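Local coordinates for 26S proteasome regulatory subunit rpn10 (PDB 2X5N), which protects ubiquitin chains against disassembly by deubiquitinating enzymes and thereby promotes protein degradation, as a regulatory subunit of the 26S proteasome, at residues R126-M131 / Q153-A158; V136-I141 / D163-V168; I9-W14 / H76-R81; G82-G87 / V113-V118. One frame throughout, in Å; residues are numbered along the deposited sequence. Where two conformers were deposited one is given.

Contact 1: residues R126-M131 / Q153-A158; sequences RLAKRM and QHFIDA
A128 and A158, whose CA atoms lie 5.6 Å apart, mark the meeting of helices 126-131 and 153-158, which run nearly parallel, cross at -23° and have axes 8.1 Å apart at closest approach. In the α/β fold of the von Willebrand factor A domain these are neighbouring helices packed on one face of the central sheet. Small residues let them approach: A128 CB rests 3.7 Å from A158 CB, while the aliphatic root of K129 flanks the same methyl at the outer side. Deeper down, F155 carries the contact. Its CG stands anti to the backbone N (chi1 171°), and the ring lies against helix 126-131, with A128 CB obliquely placed 3.6 Å from CD1. L127 meets this ring at its edge, with CB 4.1 Å from F155 CE1. M131 approaches obliquely, its sulfur nearest CZ. F155 also touches I138 and I140 of strand 136-143 and I90 of helix 86-98, so helices and sheet share the ring. No hydrogen bond links 126-131 to 153-158, although H154 ND1 is bonded to E121 OE2 of helix 121-133; the segments' tightest approach is A128 CB to F155 O, 3.3 Å.

Contact 2: residues V136-I141 / D163-V168; sequences VAIDII and DSCHLV
D139 and H166 lie side by side on one face of the sheet and point the same way, with carboxylate and imidazole planes turned 46° apart. H166 ND1 donates to D139 OD1 over 2.7 Å; the acceptor lies in the ring plane and is met on its syn side, 34° out of the carboxylate plane. The other oxygen, OD2, forms a salt bridge with R108 of strand 106-113, whose guanidinium also binds S164 O. An alanine in place of D139 would probably leave H166 ND1 without its acceptor, the ring freer to turn, and R108 without its carboxylate mate. The backbones form a parallel ladder between strand 136-143 and strand 166-170 at one edge of the sheet, the two strands of a beta-alpha-beta unit whose helix is 151-159. H166 bridges I138 O and I140 N through its own N and O, and V168 N reaches I140 O at 2.8 Å. Where the ladder gives way to loop, C165 SG takes over as acceptor for I138 N, 3.4 Å away. On the face opposite D139, L167 meets I140, uncertainly since I140 has two conformers, and I138 CG2 packs 4.0 Å from C165 SG.

Contact 3: residues I9-W14 / H76-R81; sequences IDNSEW and HDLPVR
N11 grips the loop 76-81 with its side chain and its backbone. Its ND2 donates to P79 O over 2.9 Å, reaching the carbonyl almost head-on, while its own O accepts R81 N at 2.9 Å. L78 runs across the N11 side chain at about a right angle, and its CD2 meets I9 CD1 tip to tip at 4.0 Å. V80 CG1 packs 3.6 Å from S12 O. N11 CG sits between its backbone N and carbonyl carbon (chi1 64°), and chi2 (-36°) then turns ND2 to P79 O; OD1 is held weakly by G54 N. An alanine in place of N11 would probably leave P79 O without its amide donor and L78 CD2 without the amide it packs on. Behind this shell, D10 OD1 accepts S12 N at 2.9 Å in an Asx turn and S12 OG as well; S12 OG accepts W14 N in an ST turn. D10 and S12 match the start of the Asp-x-Ser-x-Ser metal-site motif of von Willebrand factor A domains, but W14 occupies the last serine position. The contact lies at the C-terminal end of strand 3-9, where I9 pairs with strand 47-52 and F25 of helix 24-42 touches N11 and V80.

Contact 4: residues G82-G87 / V113-V118; sequences GNAKFG and VGSPIV
F86 holds CG anti to its backbone N (chi1 176°), which sends the ring from the first turn of helix 86-98 toward V113 and I117. I117 likewise has CG2 anti to its backbone N and meets the ring with that methyl, 4.1 Å from F86 CD2, while its CD1 lies over one ring face. V113 crosses the F86 side chain at about a right angle, placing CG2 obliquely 3.7 Å from CD1. L124 of helix 121-133 touches both F86 and I117, and I140 of strand 136-143 touches F86 and V113, so the ring joins the helix start to the strand-to-helix loop of this von Willebrand factor A domain. V118 CG1 covers the backbone of residues 84-86, with K85 at the N-cap position. S115, modelled in two conformers, lies beside A84 CB, an uncertain contact; in the conformer described its OG bonds D10 OD2. One water links the backbones: it accepts F86 N at 2.9 Å and V118 N at 3.1 Å, and its bond to A84 O is weak. No direct hydrogen bond spans the segments, which are held by apolar packing round F86 and by a water accepting one amide N-H from each.

Overall arrangement
From the N terminus, the loop after strand 3-9 is met by 76-81, so contact 3 closes the first long excursion of the chain. Segment 82-87 follows at once, and contact 4 joins it to the loop after strand 106-113. The two contacts touch through E13 N and G82 O, 2.9 Å apart, at the same end of the sheet. Contacts 1 and 2 come later and cross, their segments alternating along helix 121-133, strand 136-143, helix 151-159 and strand 166-170. Contact 1 joins the helices, contact 2 the strands beneath. I141 O, 2.9 Å from V113 N, ties contact 2 to contact 4, and F155 meets F86 between contacts 1 and 4.

Contact 1: residues R126-M131 / Q153-A158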
loop_
_atom_site.group_PDB
_atom_site.type_symbol
_atom_site.label_atom_id
_atom_site.label_comp_id
_atom_site.label_asym_id
_atom_site.label_seq_id
_atom_site.Cartn_x
_atom_site.Cartn_y
_atom_site.Cartn_z
ATOM N N ARG A 126 -4.443 12.256 -13.131
ATOM C CA ARG A 126 -5.010 11.337 -14.104
ATOM C C ARG A 126 -5.113 9.930 -13.519
ATOM O O ARG A 126 -6.140 9.276 -13.677
ATOM C CB ARG A 126 -4.160 11.283 -15.371
ATOM C CG ARG A 126 -4.321 12.504 -16.269
ATOM C CD ARG A 126 -3.462 12.380 -17.516
ATOM N NE ARG A 126 -3.520 13.587 -18.332
ATOM C CZ ARG A 126 -2.697 13.855 -19.340
ATOM N NH1 ARG A 126 -1.736 13.000 -19.664
ATOM N NH2 ARG A 126 -2.832 14.985 -20.022
ATOM N N LEU A 127 -4.050 9.472 -12.846
ATOM C CA LEU A 127 -4.046 8.154 -12.197
ATOM C C LEU A 127 -5.223 8.057 -11.203
ATOM O O LEU A 127 -5.980 7.074 -11.198
ATOM C CB LEU A 127 -2.703 7.910 -11.495
ATOM C CG LEU A 127 -1.521 7.506 -12.381
ATOM C CD1 LEU A 127 -0.189 7.763 -11.671
ATOM C CD2 LEU A 127 -1.612 6.041 -12.801
ATOM N N ALA A 128 -5.364 9.079 -10.365
ATOM C CA ALA A 128 -6.368 9.096 -9.311
ATOM C C ALA A 128 -7.789 9.080 -9.871
ATOM O O ALA A 128 -8.649 8.354 -9.397
ATOM C CB ALA A 128 -6.168 10.332 -8.444
ATOM N N LYS A 129 -8.039 9.897 -10.882
ATOM C CA LYS A 129 -9.376 9.999 -11.420
ATOM C C LYS A 129 -9.753 8.731 -12.153
ATOM O O LYS A 129 -10.910 8.337 -12.146
ATOM C CB LYS A 129 -9.510 11.217 -12.338
ATOM C CG LYS A 129 -9.449 12.544 -11.590
ATOM C CD LYS A 129 -9.897 13.712 -12.456
ATOM C CE LYS A 129 -10.117 14.958 -11.615
ATOM N NZ LYS A 129 -10.613 16.110 -12.413
ATOM N N ARG A 130 -8.765 8.096 -12.782
ATOM C CA ARG A 130 -8.971 6.793 -13.386
ATOM C C ARG A 130 -9.325 5.737 -12.318
ATOM O O ARG A 130 -10.271 4.974 -12.534
ATOM C CB ARG A 130 -7.737 6.372 -14.217
ATOM C CG ARG A 130 -7.851 5.020 -14.908
ATOM C CD ARG A 130 -8.958 5.014 -15.961
ATOM N NE ARG A 130 -8.671 5.927 -17.065
ATOM C CZ ARG A 130 -9.481 6.135 -18.100
ATOM N NH1 ARG A 130 -10.636 5.491 -18.191
ATOM N NH2 ARG A 130 -9.133 6.993 -19.044
ATOM N N MET A 131 -8.607 5.695 -11.185
ATOM C CA MET A 131 -8.987 4.799 -10.083
ATOM C C MET A 131 -10.425 5.053 -9.639
ATOM O O MET A 131 -11.186 4.115 -9.399
ATOM C CB MET A 131 -8.069 4.968 -8.865
ATOM C CG MET A 131 -6.650 4.408 -9.013
ATOM S SD MET A 131 -5.858 4.183 -7.437
ATOM C CE MET A 131 -6.783 2.823 -6.765
ATOM N N GLN A 153 -1.638 14.581 -1.444
ATOM C CA GLN A 153 -2.923 15.010 -0.901
ATOM C C GLN A 153 -3.887 15.288 -2.048
ATOM O O GLN A 153 -5.055 14.920 -1.992
ATOM C CB GLN A 153 -2.773 16.252 -0.013
ATOM C CG GLN A 153 -4.085 16.751 0.592
ATOM C CD GLN A 153 -4.690 15.783 1.589
ATOM O OE1 GLN A 153 -4.053 15.416 2.572
ATOM N NE2 GLN A 153 -5.930 15.375 1.347
ATOM N N HIS A 154 -3.399 15.935 -3.102
ATOM C CA HIS A 154 -4.233 16.189 -4.267
ATOM C C HIS A 154 -4.650 14.887 -4.958
ATOM O O HIS A 154 -5.769 14.758 -5.432
ATOM C CB HIS A 154 -3.496 17.084 -5.263
ATOM C CG HIS A 154 -3.041 18.385 -4.675
ATOM N ND1 HIS A 154 -1.914 19.049 -5.111
ATOM C CD2 HIS A 154 -3.557 19.139 -3.674
ATOM C CE1 HIS A 154 -1.762 20.162 -4.415
ATOM N NE2 HIS A 154 -2.745 20.239 -3.536
ATOM N N PHE A 155 -3.738 13.931 -5.017
ATOM C CA PHE A 155 -4.016 12.611 -5.564
ATOM C C PHE A 155 -5.157 11.929 -4.788
ATOM O O PHE A 155 -6.137 11.446 -5.369
ATOM C CB PHE A 155 -2.737 11.777 -5.499
ATOM C CG PHE A 155 -2.930 10.306 -5.840
ATOM C CD1 PHE A 155 -2.836 9.843 -7.141
ATOM C CD2 PHE A 155 -3.194 9.391 -4.842
ATOM C CE1 PHE A 155 -3.002 8.509 -7.442
ATOM C CE2 PHE A 155 -3.365 8.050 -5.135
ATOM C CZ PHE A 155 -3.276 7.608 -6.425
ATOM N N ILE A 156 -5.023 11.878 -3.471
ATOM C CA ILE A 156 -6.049 11.225 -2.670
ATOM C C ILE A 156 -7.393 11.947 -2.811
ATOM O O ILE A 156 -8.430 11.316 -2.900
ATOM C CB ILE A 156 -5.591 11.076 -1.201
ATOM C CG1 ILE A 156 -4.493 10.009 -1.122
ATOM C CG2 ILE A 156 -6.762 10.652 -0.324
ATOM C CD1 ILE A 156 -5.008 8.603 -1.326
ATOM N N ASP A 157 -7.377 13.274 -2.844
ATOM C CA ASP A 157 -8.602 14.034 -2.983
ATOM C C ASP A 157 -9.281 13.709 -4.309
ATOM O O ASP A 157 -10.500 13.619 -4.373
ATOM C CB ASP A 157 -8.342 15.550 -2.901
ATOM C CG ASP A 157 -7.978 16.008 -1.511
ATOM O OD1 ASP A 157 -8.344 15.311 -0.548
ATOM O OD2 ASP A 157 -7.340 17.078 -1.390
ATOM N N ALA A 158 -8.488 13.495 -5.363
ATOM C CA ALA A 158 -9.041 13.197 -6.687
ATOM C C ALA A 158 -9.580 11.770 -6.802
ATOM O O ALA A 158 -10.483 11.504 -7.599
ATOM C CB ALA A 158 -7.998 13.439 -7.764
#

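Contact 2: residues V136-I141 / D163-V168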
loop_
_atom_site.group_PDB
_atom_site.type_symbol
_atom_site.label_atom_id
_atom_site.label_comp_id
_atom_site.label_asym_id
_atom_site.label_seq_id
_atom_site.Cartn_x
_atom_site.Cartn_y
_atom_site.Cartn_z
ATOM N N VAL A 136 -11.958 1.849 -7.518
ATOM C CA VAL A 136 -10.815 1.386 -6.769
ATOM C C VAL A 136 -10.439 2.353 -5.674
ATOM O O VAL A 136 -10.066 3.469 -6.016
ATOM C CB VAL A 136 -9.626 0.958 -7.648
ATOM C CG1 VAL A 136 -8.539 0.334 -6.830
ATOM C CG2 VAL A 136 -10.086 0.041 -8.769
ATOM N N ALA A 137 -10.569 1.964 -4.417
ATOM C CA ALA A 137 -10.148 2.801 -3.304
ATOM C C ALA A 137 -8.652 2.680 -3.107
ATOM O O ALA A 137 -8.045 1.681 -3.493
ATOM C CB ALA A 137 -10.855 2.372 -2.046
ATOM N N ILE A 138 -8.058 3.701 -2.505
ATOM C CA ILE A 138 -6.633 3.669 -2.252
ATOM C C ILE A 138 -6.298 4.405 -0.961
ATOM O O ILE A 138 -6.840 5.480 -0.674
ATOM C CB ILE A 138 -5.830 4.216 -3.444
ATOM C CG1 ILE A 138 -4.319 4.144 -3.159
ATOM C CG2 ILE A 138 -6.294 5.624 -3.822
ATOM C CD1 ILE A 138 -3.458 4.084 -4.382
ATOM N N ASP A 139 -5.404 3.791 -0.201
ATOM C CA ASP A 139 -4.747 4.402 0.939
ATOM C C ASP A 139 -3.260 4.474 0.643
ATOM O O ASP A 139 -2.674 3.538 0.110
ATOM C CB ASP A 139 -4.974 3.581 2.201
ATOM C CG ASP A 139 -6.419 3.378 2.483
ATOM O OD1 ASP A 139 -7.168 4.377 2.441
ATOM O OD2 ASP A 139 -6.802 2.221 2.746
ATOM N N ILE A 140 -2.656 5.593 1.001
ATOM C CA ILE A 140 -1.216 5.757 0.847
ATOM C C ILE A 140 -0.600 6.046 2.196
ATOM O O ILE A 140 -1.072 6.910 2.923
ATOM C CB ILE A 140 -0.876 6.899 -0.107
ATOM C CG1 ILE A 140 -1.371 6.565 -1.522
ATOM C CG2 ILE A 140 0.607 7.174 -0.110
ATOM C CD1 ILE A 140 -1.223 7.706 -2.512
ATOM N N ILE A 141 0.457 5.307 2.518
ATOM C CA ILE A 141 1.268 5.531 3.723
ATOM C C ILE A 141 2.542 6.185 3.208
ATOM O O ILE A 141 3.332 5.550 2.523
ATOM C CB ILE A 141 1.581 4.220 4.439
ATOM C CG1 ILE A 141 0.276 3.567 4.921
ATOM C CG2 ILE A 141 2.532 4.484 5.603
ATOM C CD1 ILE A 141 0.377 2.070 5.212
ATOM N N ASP A 163 -15.510 8.928 1.189
ATOM C CA ASP A 163 -14.506 8.895 2.255
ATOM C C ASP A 163 -13.801 7.540 2.352
ATOM O O ASP A 163 -13.504 7.039 3.434
ATOM C CB ASP A 163 -15.135 9.260 3.600
ATOM C CG ASP A 163 -15.743 10.652 3.596
ATOM O OD1 ASP A 163 -15.025 11.617 3.239
ATOM O OD2 ASP A 163 -16.941 10.785 3.933
ATOM N N SER A 164 -13.501 6.970 1.196
ATOM C CA SER A 164 -12.933 5.639 1.140
ATOM C C SER A 164 -11.424 5.629 1.068
ATOM O O SER A 164 -10.831 4.581 1.256
ATOM C CB SER A 164 -13.503 4.923 -0.082
ATOM O OG SER A 164 -13.104 5.588 -1.272
ATOM N N CYS A 165 -10.834 6.771 0.735
ATOM C CA CYS A 165 -9.410 6.865 0.463
ATOM C C CYS A 165 -8.709 7.712 1.518
ATOM O O CYS A 165 -9.277 8.684 2.005
ATOM C CB CYS A 165 -9.174 7.510 -0.903
ATOM S SG CYS A 165 -9.866 6.578 -2.312
ATOM N N HIS A 166 -7.459 7.379 1.834
ATOM C CA HIS A 166 -6.728 8.032 2.921
ATOM C C HIS A 166 -5.273 8.249 2.580
ATOM O O HIS A 166 -4.647 7.401 1.958
ATOM C CB HIS A 166 -6.791 7.206 4.222
ATOM C CG HIS A 166 -8.180 6.840 4.599
ATOM N ND1 HIS A 166 -8.839 5.758 4.061
ATOM C CD2 HIS A 166 -9.060 7.448 5.423
ATOM C CE1 HIS A 166 -10.068 5.711 4.544
ATOM N NE2 HIS A 166 -10.226 6.722 5.381
ATOM N N LEU A 167 -4.766 9.390 3.012
ATOM C CA LEU A 167 -3.341 9.667 3.011
ATOM C C LEU A 167 -2.885 9.727 4.459
ATOM O O LEU A 167 -3.370 10.561 5.242
ATOM C CB LEU A 167 -3.056 10.988 2.313
ATOM C CG LEU A 167 -1.590 11.412 2.340
ATOM C CD1 LEU A 167 -0.686 10.418 1.654
ATOM C CD2 LEU A 167 -1.461 12.778 1.694
ATOM N N VAL A 168 -1.968 8.836 4.809
ATOM C CA VAL A 168 -1.408 8.757 6.154
ATOM C C VAL A 168 0.071 9.128 5.985
ATOM O O VAL A 168 0.853 8.379 5.387
ATOM C CB VAL A 168 -1.563 7.354 6.762
ATOM C CG1 VAL A 168 -0.863 7.249 8.126
ATOM C CG2 VAL A 168 -3.054 6.977 6.849
#

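Contact 3: residues I9-W14 / H76-R81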
loop_
_atom_site.group_PDB
_atom_site.type_symbol
_atom_site.label_atom_id
_atom_site.label_comp_id
_atom_site.label_asym_id
_atom_site.label_seq_id
_atom_site.Cartn_x
_atom_site.Cartn_y
_atom_site.Cartn_z
ATOM N N ILE A 9 4.367 -2.570 -1.497
ATOM C CA ILE A 9 5.519 -2.170 -0.687
ATOM C C ILE A 9 6.561 -1.497 -1.558
ATOM O O ILE A 9 6.769 -1.858 -2.718
ATOM C CB ILE A 9 6.141 -3.347 0.110
ATOM C CG1 ILE A 9 6.636 -4.505 -0.776
ATOM C CG2 ILE A 9 5.130 -3.822 1.155
ATOM C CD1 ILE A 9 7.424 -5.490 -0.004
ATOM N N ASP A 10 7.189 -0.485 -0.981
ATOM C CA ASP A 10 8.298 0.204 -1.606
ATOM C C ASP A 10 9.583 -0.536 -1.217
ATOM O O ASP A 10 9.972 -0.559 -0.042
ATOM C CB ASP A 10 8.289 1.673 -1.158
ATOM C CG ASP A 10 9.293 2.550 -1.890
ATOM O OD1 ASP A 10 10.288 2.032 -2.441
ATOM O OD2 ASP A 10 9.074 3.783 -1.890
ATOM N N ASN A 11 10.202 -1.180 -2.201
ATOM C CA ASN A 11 11.519 -1.815 -2.012
ATOM C C ASN A 11 12.585 -1.118 -2.850
ATOM O O ASN A 11 13.510 -1.772 -3.343
ATOM C CB ASN A 11 11.479 -3.309 -2.327
ATOM C CG ASN A 11 11.159 -3.588 -3.770
ATOM O OD1 ASN A 11 10.377 -2.872 -4.384
ATOM N ND2 ASN A 11 11.732 -4.666 -4.316
ATOM N N SER A 12 12.469 0.211 -2.989
ATOM C CA SER A 12 13.502 1.004 -3.655
ATOM C C SER A 12 14.693 1.267 -2.741
ATOM O O SER A 12 14.639 1.039 -1.528
ATOM C CB SER A 12 12.944 2.342 -4.146
ATOM O OG SER A 12 12.795 3.261 -3.086
ATOM N N GLU A 13 15.772 1.786 -3.330
ATOM C CA GLU A 13 16.975 2.118 -2.582
ATOM C C GLU A 13 16.707 3.179 -1.497
ATOM O O GLU A 13 17.441 3.248 -0.525
ATOM C CB GLU A 13 18.096 2.576 -3.513
ATOM C CG GLU A 13 17.790 3.853 -4.274
ATOM C CD GLU A 13 18.756 4.139 -5.390
ATOM O OE1 GLU A 13 19.929 3.724 -5.311
ATOM O OE2 GLU A 13 18.337 4.802 -6.357
ATOM N N TRP A 14 15.639 3.959 -1.653
ATOM C CA TRP A 14 15.296 4.988 -0.666
ATOM C C TRP A 14 14.897 4.368 0.676
ATOM O O TRP A 14 14.915 5.027 1.705
ATOM C CB TRP A 14 14.158 5.860 -1.204
ATOM C CG TRP A 14 14.603 6.719 -2.334
ATOM C CD1 TRP A 14 14.842 6.328 -3.619
ATOM C CD2 TRP A 14 14.903 8.100 -2.267
ATOM N NE1 TRP A 14 15.275 7.390 -4.353
ATOM C CE2 TRP A 14 15.324 8.494 -3.547
ATOM C CE3 TRP A 14 14.845 9.050 -1.251
ATOM C CZ2 TRP A 14 15.682 9.810 -3.842
ATOM C CZ3 TRP A 14 15.209 10.358 -1.544
ATOM C CH2 TRP A 14 15.618 10.716 -2.824
ATOM N N HIS A 76 10.979 -13.030 1.485
ATOM C CA HIS A 76 12.278 -13.529 1.875
ATOM C C HIS A 76 13.221 -13.410 0.704
ATOM O O HIS A 76 12.884 -13.835 -0.409
ATOM C CB HIS A 76 12.199 -14.982 2.302
ATOM C CG HIS A 76 13.478 -15.476 2.887
ATOM N ND1 HIS A 76 14.007 -14.933 4.034
ATOM C CD2 HIS A 76 14.363 -16.407 2.464
ATOM C CE1 HIS A 76 15.157 -15.527 4.311
ATOM N NE2 HIS A 76 15.393 -16.430 3.375
ATOM N N ASP A 77 14.413 -12.874 0.953
ATOM C CA ASP A 77 15.350 -12.674 -0.142
ATOM C C ASP A 77 15.096 -11.548 -1.138
ATOM O O ASP A 77 15.736 -11.478 -2.168
ATOM C CB ASP A 77 15.987 -13.960 -0.737
ATOM C CG ASP A 77 16.855 -14.732 0.248
ATOM O OD1 ASP A 77 17.328 -14.161 1.251
ATOM O OD2 ASP A 77 17.082 -15.934 -0.015
ATOM N N LEU A 78 14.072 -10.733 -0.860
ATOM C CA LEU A 78 13.635 -9.716 -1.806
ATOM C C LEU A 78 14.693 -8.633 -1.897
ATOM O O LEU A 78 15.094 -8.086 -0.888
ATOM C CB LEU A 78 12.316 -9.085 -1.356
ATOM C CG LEU A 78 11.714 -8.058 -2.301
ATOM C CD1 LEU A 78 11.162 -8.702 -3.549
ATOM C CD2 LEU A 78 10.614 -7.292 -1.601
ATOM N N PRO A 79 15.139 -8.304 -3.116
ATOM C CA PRO A 79 15.954 -7.103 -3.232
ATOM C C PRO A 79 15.372 -5.796 -2.765
ATOM O O PRO A 79 14.203 -5.579 -3.102
ATOM C CB PRO A 79 16.516 -7.138 -4.652
ATOM C CG PRO A 79 16.154 -8.506 -5.179
ATOM C CD PRO A 79 14.935 -8.942 -4.422
ATOM N N VAL A 80 16.142 -4.938 -2.114
ATOM C CA VAL A 80 15.708 -3.608 -1.733
ATOM C C VAL A 80 16.771 -2.680 -2.321
ATOM O O VAL A 80 17.900 -2.624 -1.832
ATOM C CB VAL A 80 15.594 -3.460 -0.202
ATOM C CG1 VAL A 80 15.086 -2.067 0.135
ATOM C CG2 VAL A 80 14.632 -4.506 0.370
ATOM N N ARG A 81 16.424 -2.022 -3.425
ATOM C CA ARG A 81 17.385 -1.314 -4.269
ATOM C C ARG A 81 16.645 -0.684 -5.442
ATOM O O ARG A 81 15.457 -0.919 -5.631
ATOM C CB ARG A 81 18.438 -2.298 -4.810
ATOM C CG ARG A 81 17.829 -3.339 -5.749
ATOM C CD ARG A 81 18.865 -4.310 -6.299
ATOM N NE ARG A 81 19.981 -3.625 -6.950
ATOM C CZ ARG A 81 19.940 -3.101 -8.169
ATOM N NH1 ARG A 81 18.832 -3.163 -8.899
ATOM N NH2 ARG A 81 21.023 -2.508 -8.658
#

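Contact 4: residues G82-G87 / V113-V118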
loop_
_atom_site.group_PDB
_atom_site.type_symbol
_atom_site.label_atom_id
_atom_site.label_comp_id
_atom_site.label_asym_id
_atom_site.label_seq_id
_atom_site.Cartn_x
_atom_site.Cartn_y
_atom_site.Cartn_z
ATOM N N GLY A 82 17.353 0.103 -6.241
ATOM C CA GLY A 82 16.752 0.618 -7.460
ATOM C C GLY A 82 15.653 1.650 -7.280
ATOM O O GLY A 82 15.471 2.208 -6.199
ATOM N N ASN A 83 14.965 1.942 -8.378
ATOM C CA ASN A 83 13.958 2.994 -8.430
ATOM C C ASN A 83 12.564 2.499 -8.122
ATOM O O ASN A 83 12.223 1.342 -8.396
ATOM C CB ASN A 83 13.883 3.586 -9.846
ATOM C CG ASN A 83 15.177 4.191 -10.295
ATOM O OD1 ASN A 83 15.890 4.770 -9.504
ATOM N ND2 ASN A 83 15.488 4.050 -11.570
ATOM N N ALA A 84 11.745 3.398 -7.582
ATOM C CA ALA A 84 10.333 3.129 -7.376
ATOM C C ALA A 84 9.543 3.595 -8.586
ATOM O O ALA A 84 9.823 4.659 -9.150
ATOM C CB ALA A 84 9.853 3.839 -6.138
ATOM N N LYS A 85 8.515 2.824 -8.920
ATOM C CA LYS A 85 7.649 3.106 -10.054
ATOM C C LYS A 85 6.213 3.123 -9.571
ATOM O O LYS A 85 5.461 2.178 -9.783
ATOM C CB LYS A 85 7.822 2.009 -11.095
ATOM C CG LYS A 85 9.268 1.801 -11.518
ATOM C CD LYS A 85 9.737 2.952 -12.342
ATOM C CE LYS A 85 11.131 2.701 -12.891
ATOM N NZ LYS A 85 11.490 3.755 -13.879
ATOM N N PHE A 86 5.834 4.225 -8.934
ATOM C CA PHE A 86 4.541 4.338 -8.270
ATOM C C PHE A 86 3.357 4.134 -9.226
ATOM O O PHE A 86 2.489 3.285 -8.994
ATOM C CB PHE A 86 4.421 5.696 -7.582
ATOM C CG PHE A 86 3.080 5.922 -6.955
ATOM C CD1 PHE A 86 2.740 5.320 -5.754
ATOM C CD2 PHE A 86 2.143 6.747 -7.560
ATOM C CE1 PHE A 86 1.483 5.514 -5.183
ATOM C CE2 PHE A 86 0.898 6.958 -6.983
ATOM C CZ PHE A 86 0.580 6.342 -5.801
ATOM N N GLY A 87 3.321 4.896 -10.318
ATOM C CA GLY A 87 2.191 4.800 -11.236
ATOM C C GLY A 87 2.083 3.428 -11.902
ATOM O O GLY A 87 1.001 2.868 -12.029
ATOM N N VAL A 113 4.787 4.706 0.152
ATOM C CA VAL A 113 5.672 5.539 -0.631
ATOM C C VAL A 113 6.733 6.123 0.298
ATOM O O VAL A 113 6.433 6.905 1.201
ATOM C CB VAL A 113 4.893 6.683 -1.312
ATOM C CG1 VAL A 113 5.877 7.642 -2.033
ATOM C CG2 VAL A 113 3.853 6.115 -2.281
ATOM N N GLY A 114 7.979 5.712 0.072
ATOM C CA GLY A 114 9.132 6.215 0.813
ATOM C C GLY A 114 10.196 6.743 -0.113
ATOM O O GLY A 114 11.357 6.885 0.277
ATOM N N SER A 115 9.774 7.104 -1.317
ATOM C CA SER A 115 10.669 7.508 -2.385
ATOM C C SER A 115 9.983 8.579 -3.224
ATOM O O SER A 115 8.761 8.633 -3.297
ATOM C CB SER A 115 10.963 6.317 -3.284
ATOM O OG SER A 115 9.740 5.721 -3.646
ATOM N N PRO A 116 10.766 9.407 -3.920
ATOM C CA PRO A 116 10.166 10.338 -4.862
ATOM C C PRO A 116 9.223 9.750 -5.883
ATOM O O PRO A 116 9.573 8.731 -6.448
ATOM C CB PRO A 116 11.325 11.205 -5.366
ATOM C CG PRO A 116 12.438 10.948 -4.421
ATOM C CD PRO A 116 12.230 9.547 -3.871
ATOM N N ILE A 117 8.065 10.328 -6.112
ATOM C CA ILE A 117 7.170 9.752 -7.113
ATOM C C ILE A 117 7.648 10.104 -8.520
ATOM O O ILE A 117 7.943 11.251 -8.809
ATOM C CB ILE A 117 5.740 10.182 -6.862
ATOM C CG1 ILE A 117 5.250 9.490 -5.589
ATOM C CG2 ILE A 117 4.834 9.826 -8.047
ATOM C CD1 ILE A 117 3.883 9.897 -5.135
ATOM N N VAL A 118 7.732 9.118 -9.407
ATOM C CA VAL A 118 8.293 9.377 -10.718
ATOM C C VAL A 118 7.311 10.194 -11.579
ATOM O O VAL A 118 7.730 11.074 -12.299
ATOM C CB VAL A 118 8.733 8.060 -11.416
ATOM C CG1 VAL A 118 7.553 7.123 -11.621
ATOM C CG2 VAL A 118 9.436 8.363 -12.734
HETATM O O HOH W 1 7.747 6.327 -8.173
#